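Long-range contacts in glycoside Hydrolase Family 43_12 (Metagenome, PDB 7JVH), which probably hydrolyses glycosidic bonds in plant polysaccharides or their oligosaccharides, as a gut-metagenome member of glycoside hydrolase family 43, subfamily 12: residues D133-I138 with V152-P157; C67-D72 with I126-Y131; L484-T489 with I502-P507. All coordinates share one frame; numbering follows the deposited sequence.

Contact 1: D133-I138 with V152-P157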
loop_
_atom_site.group_PDB
_atom_site.type_symbol
_atom_site.label_atom_id
_atom_site.label_comp_id
_atom_site.label_asym_id
_atom_site.label_seq_id
_atom_site.Cartn_x
_atom_site.Cartn_y
_atom_site.Cartn_z
ATOM N N ASP A 133 -16.885 17.216 -14.970
ATOM C CA ASP A 133 -17.181 17.011 -13.557
ATOM C C ASP A 133 -17.175 15.518 -13.176
ATOM O O ASP A 133 -18.111 15.015 -12.544
ATOM C CB ASP A 133 -18.520 17.695 -13.194
ATOM C CG ASP A 133 -18.805 17.725 -11.703
ATOM O OD1 ASP A 133 -17.872 17.609 -10.883
ATOM O OD2 ASP A 133 -19.991 17.881 -11.347
ATOM N N THR A 134 -16.099 14.819 -13.564
ATOM C CA THR A 134 -15.997 13.370 -13.438
ATOM C C THR A 134 -14.650 12.970 -12.888
ATOM O O THR A 134 -13.632 13.543 -13.271
ATOM C CB THR A 134 -16.186 12.646 -14.795
ATOM O OG1 THR A 134 -17.373 13.127 -15.447
ATOM C CG2 THR A 134 -16.312 11.130 -14.580
ATOM N N PHE A 135 -14.666 11.976 -11.996
ATOM C CA PHE A 135 -13.456 11.386 -11.420
ATOM C C PHE A 135 -13.017 10.151 -12.227
ATOM O O PHE A 135 -13.829 9.474 -12.853
ATOM C CB PHE A 135 -13.679 11.021 -9.952
ATOM C CG PHE A 135 -13.823 12.213 -9.035
ATOM C CD1 PHE A 135 -15.060 12.849 -8.870
ATOM C CD2 PHE A 135 -12.732 12.693 -8.325
ATOM C CE1 PHE A 135 -15.189 13.937 -8.029
ATOM C CE2 PHE A 135 -12.856 13.782 -7.481
ATOM C CZ PHE A 135 -14.085 14.407 -7.332
ATOM N N TYR A 136 -11.710 9.872 -12.178
ATOM C CA TYR A 136 -11.046 8.800 -12.917
ATOM C C TYR A 136 -9.997 8.154 -12.013
ATOM O O TYR A 136 -9.154 8.843 -11.443
ATOM C CB TYR A 136 -10.349 9.377 -14.150
ATOM C CG TYR A 136 -11.277 9.846 -15.243
ATOM C CD1 TYR A 136 -11.768 11.154 -15.268
ATOM C CD2 TYR A 136 -11.646 8.987 -16.270
ATOM C CE1 TYR A 136 -12.616 11.576 -16.273
ATOM C CE2 TYR A 136 -12.491 9.403 -17.296
ATOM C CZ TYR A 136 -12.977 10.701 -17.291
ATOM O OH TYR A 136 -13.808 11.136 -18.289
HETATM N N MSE A 137 -10.068 6.829 -11.871
HETATM C CA MSE A 137 -9.000 6.063 -11.249
HETATM C C MSE A 137 -8.437 5.106 -12.298
HETATM O O MSE A 137 -9.114 4.162 -12.705
HETATM C CB MSE A 137 -9.535 5.308 -10.025
HETATM C CG MSE A 137 -8.465 4.902 -9.034
HETATM SE SE MSE A 137 -7.315 3.486 -9.728
HETATM C CE MSE A 137 -5.701 4.455 -10.024
ATOM N N ILE A 138 -7.203 5.372 -12.740
ATOM C CA ILE A 138 -6.569 4.592 -13.792
ATOM C C ILE A 138 -5.303 3.880 -13.281
ATOM O O ILE A 138 -4.450 4.484 -12.642
ATOM C CB ILE A 138 -6.254 5.480 -15.024
ATOM C CG1 ILE A 138 -5.838 4.624 -16.217
ATOM C CG2 ILE A 138 -5.171 6.499 -14.715
ATOM C CD1 ILE A 138 -5.654 5.430 -17.497
ATOM N N VAL A 152 -11.422 3.216 -14.034
ATOM C CA VAL A 152 -12.765 3.268 -13.449
ATOM C C VAL A 152 -13.153 4.728 -13.170
ATOM O O VAL A 152 -12.288 5.582 -12.968
ATOM C CB VAL A 152 -12.876 2.428 -12.158
ATOM C CG1 VAL A 152 -12.522 0.970 -12.413
ATOM C CG2 VAL A 152 -11.987 2.976 -11.074
ATOM N N LYS A 153 -14.463 4.992 -13.163
ATOM C CA LYS A 153 -15.008 6.345 -13.101
ATOM C C LYS A 153 -16.098 6.495 -12.057
ATOM O O LYS A 153 -16.730 5.527 -11.671
ATOM C CB LYS A 153 -15.583 6.746 -14.463
ATOM C CG LYS A 153 -14.580 6.680 -15.591
ATOM C CD LYS A 153 -15.005 7.488 -16.802
ATOM C CE LYS A 153 -16.259 6.997 -17.464
ATOM N NZ LYS A 153 -16.583 7.897 -18.596
ATOM N N THR A 154 -16.324 7.743 -11.635
ATOM C CA THR A 154 -17.399 8.100 -10.712
ATOM C C THR A 154 -17.666 9.599 -10.718
ATOM O O THR A 154 -16.777 10.393 -11.017
ATOM C CB THR A 154 -17.091 7.656 -9.268
ATOM O OG1 THR A 154 -18.234 7.904 -8.450
ATOM C CG2 THR A 154 -15.908 8.406 -8.692
ATOM N N LYS A 155 -18.907 9.974 -10.388
ATOM C CA LYS A 155 -19.272 11.363 -10.118
ATOM C C LYS A 155 -19.014 11.801 -8.663
ATOM O O LYS A 155 -18.955 12.996 -8.388
ATOM C CB LYS A 155 -20.743 11.611 -10.476
ATOM C CG LYS A 155 -21.076 11.435 -11.952
ATOM C CD LYS A 155 -20.427 12.507 -12.839
ATOM C CE LYS A 155 -21.416 13.533 -13.374
ATOM N NZ LYS A 155 -20.910 14.143 -14.637
ATOM N N ASP A 156 -18.846 10.821 -7.765
ATOM C CA ASP A 156 -18.794 11.026 -6.325
ATOM C C ASP A 156 -18.174 9.790 -5.667
ATOM O O ASP A 156 -18.831 8.761 -5.525
ATOM C CB ASP A 156 -20.207 11.299 -5.800
ATOM C CG ASP A 156 -20.263 11.447 -4.271
ATOM O OD1 ASP A 156 -19.200 11.566 -3.611
ATOM O OD2 ASP A 156 -21.393 11.449 -3.728
ATOM N N PRO A 157 -16.890 9.855 -5.246
ATOM C CA PRO A 157 -16.224 8.725 -4.597
ATOM C C PRO A 157 -16.983 8.050 -3.442
ATOM O O PRO A 157 -16.786 6.858 -3.207
ATOM C CB PRO A 157 -14.923 9.349 -4.082
ATOM C CG PRO A 157 -14.655 10.476 -5.037
ATOM C CD PRO A 157 -16.002 11.015 -5.416
#
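Phe135 opposite Thr154, and the selenomethionine Met137 opposite Val152, are the hydrogen-bonded pairs of an antiparallel beta hairpin, strands 134-142 and 148-154. These are the central strands of a four-stranded sheet, consistent with one blade of the five-bladed propeller known from family 43 glycoside hydrolases. At the Met137 end the backbone bonds are short and straight, with Met137 N 2.8 Å from Val152 O. One bond of the Phe135-Thr154 pair is long, Thr154 N standing 3.3 Å from Phe135 O and well above its carbonyl plane, while Phe135 N to Thr154 O stays short.

Side chains pack most closely on the face shared by these four residues. Val152 CG2 presses on Met137 CB at 3.5 Å, and Thr154 CG2 meets Phe135 CB at 3.7 Å. An ST turn, in which Thr154 OG1 accepts from Asp156 N while also hydrogen-bonded to Gly160 O, leads round to Pro157. The proline makes a CH-pi contact, its CD over one face of the Phe135 ring, 4.1 Å from the centroid and displaced toward the rim.

On the other face the Tyr136 ring and the methylenes of Lys153 run side by side; Tyr136 OH is hydrogen-bonded to Asn132 ND2 and Lys153 NZ forms a salt bridge with Asp214. A serine in place of Tyr136 would probably strip the Lys153 chain of its flat neighbour and leave Asn132 ND2 without its phenolic mate.

The solvent side is looser. Exposed Lys155 starts away from the hairpin, but bends at chi2 (-68°) and chi3 fold its chain back, bringing Lys155 CD within 3.4 Å of Asp133 O.

Contact 2: C67-D72 with I126-Y131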
loop_
_atom_site.group_PDB
_atom_site.type_symbol
_atom_site.label_atom_id
_atom_site.label_comp_id
_atom_site.label_asym_id
_atom_site.label_seq_id
_atom_site.Cartn_x
_atom_site.Cartn_y
_atom_site.Cartn_z
ATOM N N CYS A 67 -5.533 14.144 -6.267
ATOM C CA CYS A 67 -6.265 15.098 -7.063
ATOM C C CYS A 67 -7.105 16.007 -6.153
ATOM O O CYS A 67 -7.308 15.705 -4.976
ATOM C CB CYS A 67 -7.148 14.368 -8.053
ATOM S SG CYS A 67 -8.634 13.665 -7.337
ATOM N N ARG A 68 -7.598 17.112 -6.728
ATOM C CA ARG A 68 -8.432 18.066 -6.020
ATOM C C ARG A 68 -9.681 18.431 -6.810
ATOM O O ARG A 68 -9.617 18.650 -8.017
ATOM C CB ARG A 68 -7.634 19.337 -5.717
ATOM C CG ARG A 68 -8.412 20.403 -4.958
ATOM C CD ARG A 68 -7.522 21.575 -4.576
ATOM N NE ARG A 68 -8.310 22.793 -4.409
ATOM C CZ ARG A 68 -7.851 23.940 -3.923
ATOM N NH1 ARG A 68 -6.571 24.076 -3.570
ATOM N NH2 ARG A 68 -8.673 24.973 -3.794
ATOM N N LYS A 69 -10.816 18.477 -6.101
ATOM C CA LYS A 69 -12.052 19.096 -6.569
ATOM C C LYS A 69 -12.523 20.072 -5.488
ATOM O O LYS A 69 -12.869 19.648 -4.377
ATOM C CB LYS A 69 -13.123 18.042 -6.835
ATOM C CG LYS A 69 -14.432 18.625 -7.333
ATOM C CD LYS A 69 -15.555 17.621 -7.292
ATOM C CE LYS A 69 -16.841 18.243 -7.779
ATOM N NZ LYS A 69 -17.970 17.291 -7.652
ATOM N N GLY A 70 -12.514 21.371 -5.815
ATOM C CA GLY A 70 -12.907 22.428 -4.896
ATOM C C GLY A 70 -12.080 22.425 -3.619
ATOM O O GLY A 70 -10.841 22.509 -3.670
ATOM N N ASP A 71 -12.765 22.311 -2.472
ATOM C CA ASP A 71 -12.122 22.229 -1.157
ATOM C C ASP A 71 -11.628 20.834 -0.795
ATOM O O ASP A 71 -10.957 20.680 0.229
ATOM C CB ASP A 71 -13.088 22.684 -0.051
ATOM C CG ASP A 71 -13.516 24.127 -0.200
ATOM O OD1 ASP A 71 -12.810 24.894 -0.899
ATOM O OD2 ASP A 71 -14.556 24.488 0.398
ATOM N N ASP A 72 -11.965 19.833 -1.622
ATOM C CA ASP A 72 -11.746 18.416 -1.306
ATOM C C ASP A 72 -10.564 17.784 -2.046
ATOM O O ASP A 72 -10.449 17.910 -3.272
ATOM C CB ASP A 72 -13.014 17.627 -1.617
ATOM C CG ASP A 72 -14.165 18.023 -0.742
ATOM O OD1 ASP A 72 -13.998 17.965 0.494
ATOM O OD2 ASP A 72 -15.230 18.372 -1.283
ATOM N N ILE A 126 -5.198 8.911 -9.756
ATOM C CA ILE A 126 -6.543 9.488 -9.626
ATOM C C ILE A 126 -6.549 10.909 -10.224
ATOM O O ILE A 126 -5.531 11.576 -10.242
ATOM C CB ILE A 126 -7.038 9.464 -8.151
ATOM C CG1 ILE A 126 -8.543 9.758 -8.082
ATOM C CG2 ILE A 126 -6.270 10.449 -7.275
ATOM C CD1 ILE A 126 -9.115 9.740 -6.682
ATOM N N HIS A 127 -7.698 11.335 -10.747
ATOM C CA HIS A 127 -7.826 12.601 -11.453
ATOM C C HIS A 127 -9.239 13.110 -11.334
ATOM O O HIS A 127 -10.168 12.330 -11.234
ATOM C CB HIS A 127 -7.521 12.428 -12.945
ATOM C CG HIS A 127 -6.133 11.960 -13.221
ATOM N ND1 HIS A 127 -5.096 12.846 -13.400
ATOM C CD2 HIS A 127 -5.606 10.722 -13.414
ATOM C CE1 HIS A 127 -3.979 12.177 -13.637
ATOM N NE2 HIS A 127 -4.264 10.889 -13.674
ATOM N N TYR A 128 -9.389 14.435 -11.372
ATOM C CA TYR A 128 -10.687 15.070 -11.505
ATOM C C TYR A 128 -10.706 15.909 -12.771
ATOM O O TYR A 128 -9.893 16.811 -12.938
ATOM C CB TYR A 128 -11.031 15.939 -10.296
ATOM C CG TYR A 128 -12.289 16.739 -10.517
ATOM C CD1 TYR A 128 -13.534 16.136 -10.410
ATOM C CD2 TYR A 128 -12.232 18.088 -10.864
ATOM C CE1 TYR A 128 -14.697 16.865 -10.630
ATOM C CE2 TYR A 128 -13.389 18.816 -11.084
ATOM C CZ TYR A 128 -14.614 18.200 -10.970
ATOM O OH TYR A 128 -15.758 18.917 -11.177
ATOM N N ASN A 129 -11.650 15.582 -13.659
ATOM C CA ASN A 129 -11.883 16.320 -14.878
ATOM C C ASN A 129 -12.967 17.358 -14.624
ATOM O O ASN A 129 -14.155 17.025 -14.508
ATOM C CB ASN A 129 -12.285 15.359 -15.999
ATOM C CG ASN A 129 -12.462 16.060 -17.330
ATOM O OD1 ASN A 129 -12.326 17.280 -17.437
ATOM N ND2 ASN A 129 -12.770 15.290 -18.350
ATOM N N LYS A 130 -12.542 18.622 -14.520
ATOM C CA LYS A 130 -13.443 19.735 -14.236
ATOM C C LYS A 130 -14.344 20.072 -15.417
ATOM O O LYS A 130 -15.385 20.706 -15.246
ATOM C CB LYS A 130 -12.645 20.967 -13.793
ATOM C CG LYS A 130 -11.861 21.636 -14.901
ATOM C CD LYS A 130 -10.955 22.723 -14.344
ATOM C CE LYS A 130 -10.056 23.278 -15.431
ATOM N NZ LYS A 130 -9.629 24.696 -15.231
ATOM N N TYR A 131 -13.942 19.632 -16.614
ATOM C CA TYR A 131 -14.684 19.910 -17.849
ATOM C C TYR A 131 -15.935 19.045 -17.993
ATOM O O TYR A 131 -16.919 19.489 -18.575
ATOM C CB TYR A 131 -13.776 19.782 -19.077
ATOM C CG TYR A 131 -12.543 20.654 -18.998
ATOM C CD1 TYR A 131 -12.624 22.044 -19.172
ATOM C CD2 TYR A 131 -11.303 20.103 -18.707
ATOM C CE1 TYR A 131 -11.501 22.841 -19.071
ATOM C CE2 TYR A 131 -10.173 20.894 -18.628
ATOM C CZ TYR A 131 -10.277 22.261 -18.812
ATOM O OH TYR A 131 -9.153 23.047 -18.730
#
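Cys67 and Lys69 pack against Ile126 and Tyr128 where two neighbouring four-stranded sheets, consistent with adjacent blades of the propeller, meet through their first strands. The strands run in roughly the same direction, 30° apart, and the segments meet by van der Waals packing, mostly of side chains, without a hydrogen bond between them.

Ile126 comes first: its CG1 lies 4.0 Å from Cys67 SG, with CG2 and CD1 also close to the sulfur. At His127 only the backbone takes part, its CA resting 3.9 Å from Cys67 CB while its own CB points away from 67-72.

Tyr128 carries the contact. With CG anti to the backbone N (chi1 172°), its ring turns one face to the extended Lys69 chain, which crosses it obliquely. Lys69 CG sits over the centre of the ring face, 3.7 Å from the centroid in a CH-pi contact, and Lys69 CE continues to 3.6 Å from Tyr128 OH. That hydroxyl is hydrogen-bonded to Asp133 OD1, which also forms a long, weak ion pair with Lys69 NZ.

Beyond the ring, Asn129 turns the chain out of the strand through an Asx turn: Asn129 OD1 accepts from Tyr131 N at 3.0 Å, the donor lying above the amide plane.

Contact 3: L484-T489 with I502-P507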
loop_
_atom_site.group_PDB
_atom_site.type_symbol
_atom_site.label_atom_id
_atom_site.label_comp_id
_atom_site.label_asym_id
_atom_site.label_seq_id
_atom_site.Cartn_x
_atom_site.Cartn_y
_atom_site.Cartn_z
ATOM N N LEU A 484 -1.547 -25.166 21.332
ATOM C CA LEU A 484 -1.082 -24.010 20.607
ATOM C C LEU A 484 0.114 -24.398 19.770
ATOM O O LEU A 484 1.038 -25.040 20.262
ATOM C CB LEU A 484 -0.722 -22.840 21.542
ATOM C CG LEU A 484 -1.822 -21.933 22.057
ATOM C CD1 LEU A 484 -1.200 -20.919 23.008
ATOM C CD2 LEU A 484 -2.559 -21.240 20.918
ATOM N N VAL A 485 0.079 -23.998 18.493
ATOM C CA VAL A 485 1.110 -24.323 17.532
ATOM C C VAL A 485 1.640 -23.026 16.896
ATOM O O VAL A 485 0.868 -22.188 16.437
ATOM C CB VAL A 485 0.574 -25.294 16.459
ATOM C CG1 VAL A 485 1.650 -25.630 15.420
ATOM C CG2 VAL A 485 0.051 -26.567 17.116
ATOM N N LEU A 486 2.968 -22.877 16.921
ATOM C CA LEU A 486 3.665 -21.795 16.276
ATOM C C LEU A 486 4.404 -22.386 15.066
ATOM O O LEU A 486 5.216 -23.307 15.215
ATOM C CB LEU A 486 4.648 -21.140 17.237
ATOM C CG LEU A 486 5.422 -19.902 16.783
ATOM C CD1 LEU A 486 4.529 -18.727 16.464
ATOM C CD2 LEU A 486 6.411 -19.518 17.880
ATOM N N GLU A 487 4.103 -21.849 13.876
ATOM C CA GLU A 487 4.692 -22.293 12.632
ATOM C C GLU A 487 5.309 -21.136 11.882
ATOM O O GLU A 487 4.793 -20.011 11.908
ATOM C CB GLU A 487 3.630 -22.941 11.751
ATOM C CG GLU A 487 3.270 -24.378 12.154
ATOM C CD GLU A 487 1.996 -24.865 11.500
ATOM O OE1 GLU A 487 1.189 -24.024 11.019
ATOM O OE2 GLU A 487 1.799 -26.093 11.465
ATOM N N LYS A 488 6.427 -21.420 11.206
ATOM C CA LYS A 488 7.015 -20.513 10.229
ATOM C C LYS A 488 7.058 -21.184 8.850
ATOM O O LYS A 488 7.137 -22.416 8.733
ATOM C CB LYS A 488 8.422 -20.116 10.652
ATOM C CG LYS A 488 9.417 -21.258 10.669
ATOM C CD LYS A 488 10.799 -20.776 11.023
ATOM C CE LYS A 488 11.820 -21.880 10.916
ATOM N NZ LYS A 488 13.143 -21.274 11.196
ATOM N N THR A 489 6.994 -20.347 7.810
ATOM C CA THR A 489 7.307 -20.725 6.442
ATOM C C THR A 489 8.213 -19.636 5.909
ATOM O O THR A 489 7.850 -18.471 5.940
ATOM C CB THR A 489 6.047 -20.843 5.568
ATOM O OG1 THR A 489 5.146 -21.800 6.152
ATOM C CG2 THR A 489 6.407 -21.315 4.144
ATOM N N ILE A 502 7.229 -26.396 12.363
ATOM C CA ILE A 502 6.714 -26.101 13.687
ATOM C C ILE A 502 7.881 -25.558 14.506
ATOM O O ILE A 502 8.849 -26.276 14.766
ATOM C CB ILE A 502 6.129 -27.347 14.386
ATOM C CG1 ILE A 502 4.870 -27.835 13.653
ATOM C CG2 ILE A 502 5.798 -27.038 15.842
ATOM C CD1 ILE A 502 4.406 -29.207 14.116
ATOM N N VAL A 503 7.782 -24.283 14.891
ATOM C CA VAL A 503 8.782 -23.627 15.721
ATOM C C VAL A 503 8.624 -24.054 17.182
ATOM O O VAL A 503 9.607 -24.360 17.848
ATOM C CB VAL A 503 8.675 -22.085 15.634
ATOM C CG1 VAL A 503 9.665 -21.430 16.578
ATOM C CG2 VAL A 503 8.912 -21.610 14.208
ATOM N N ALA A 504 7.372 -24.068 17.661
ATOM C CA ALA A 504 7.020 -24.388 19.026
ATOM C C ALA A 504 5.598 -24.953 19.107
ATOM O O ALA A 504 4.791 -24.781 18.189
ATOM C CB ALA A 504 7.125 -23.157 19.904
ATOM N N LYS A 505 5.313 -25.626 20.227
ATOM C CA LYS A 505 4.015 -26.258 20.484
ATOM C C LYS A 505 3.856 -26.503 21.986
ATOM O O LYS A 505 4.770 -27.004 22.623
ATOM C CB LYS A 505 3.923 -27.580 19.690
ATOM C CG LYS A 505 2.588 -28.287 19.790
ATOM C CD LYS A 505 2.612 -29.684 19.228
ATOM C CE LYS A 505 1.265 -30.349 19.476
ATOM N NZ LYS A 505 1.084 -31.645 18.748
ATOM N N GLU A 506 2.692 -26.130 22.531
ATOM C CA GLU A 506 2.359 -26.317 23.953
ATOM C C GLU A 506 0.883 -26.672 24.104
ATOM O O GLU A 506 0.033 -26.062 23.458
ATOM C CB GLU A 506 2.620 -25.047 24.787
ATOM C CG GLU A 506 4.059 -24.593 24.868
ATOM C CD GLU A 506 4.951 -25.511 25.680
ATOM O OE1 GLU A 506 4.472 -26.410 26.431
ATOM O OE2 GLU A 506 6.183 -25.325 25.566
ATOM N N PRO A 507 0.526 -27.656 24.962
ATOM C CA PRO A 507 -0.878 -27.917 25.278
ATOM C C PRO A 507 -1.437 -26.858 26.214
ATOM O O PRO A 507 -0.681 -26.235 26.947
ATOM C CB PRO A 507 -0.831 -29.276 25.969
ATOM C CG PRO A 507 0.552 -29.396 26.503
ATOM C CD PRO A 507 1.456 -28.566 25.650
#
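Val503 wedges its two methyls between Leu486 and Lys488 at a classic beta bulge in the antiparallel hairpin of strands 482-489 and 501-507. The hairpin lies at one edge of a six-stranded sheet in the concanavalin A-like C-terminal domain, a beta-sandwich fold.

Because Val503 and Ala504 together face Leu486, the backbone is pushed out and the register slips by one. Leu486 O takes up the bulge, accepting from Val503 N at 2.8 Å and weakly from Ala504 N at 3.3 Å. The side chain of Val503 thereby turns toward the partner strand: CG2 sits 3.6 Å from Lys488 CG, against a chain crossing it at about a right angle, and CG1 meets Leu486 CD2 at 4.0 Å. Small Ala504 fits beside the leucine, CB to Leu486 CB 4.2 Å.

On the opposite face Ile502 CG1 lodges between two neighbours, 4.1 Å from Glu487 CG and 4.3 Å from Val485 CG1. Farther along, Val485 and Lys505 lie side by side, and Leu484 pairs with Glu506 through two backbone bonds.

Leu486 continues onto Phe528 and Ala504 onto Ile539, on strands 525-531 and 536-544 of the other sheet. The chemistry thus divides the work: backbone bonds and apolar packing hold the hairpin together, while the charged end of Lys505 is paired outside it, NZ forming a salt bridge with Glu478.

Following the chain, contact 2 is the first to close: it brings 126-131 back to 67-72 across 53 residues that hold the rest of one four-stranded sheet, and joins that sheet to the next. Contact 1 opens directly afterwards and closes a hairpin inside this second sheet, with 13 residues between its segments. The two stand in series, but their centres are only 9 Å apart and they touch, with Thr134 O probably accepting from Asn129 N and Phe135 CZ packing on Lys69 CD. Contact 3, a hairpin with 12 residues between its segments, belongs to the C-terminal domain, its centre about 47 Å from that of contact 1. None of the three nests within or crosses another.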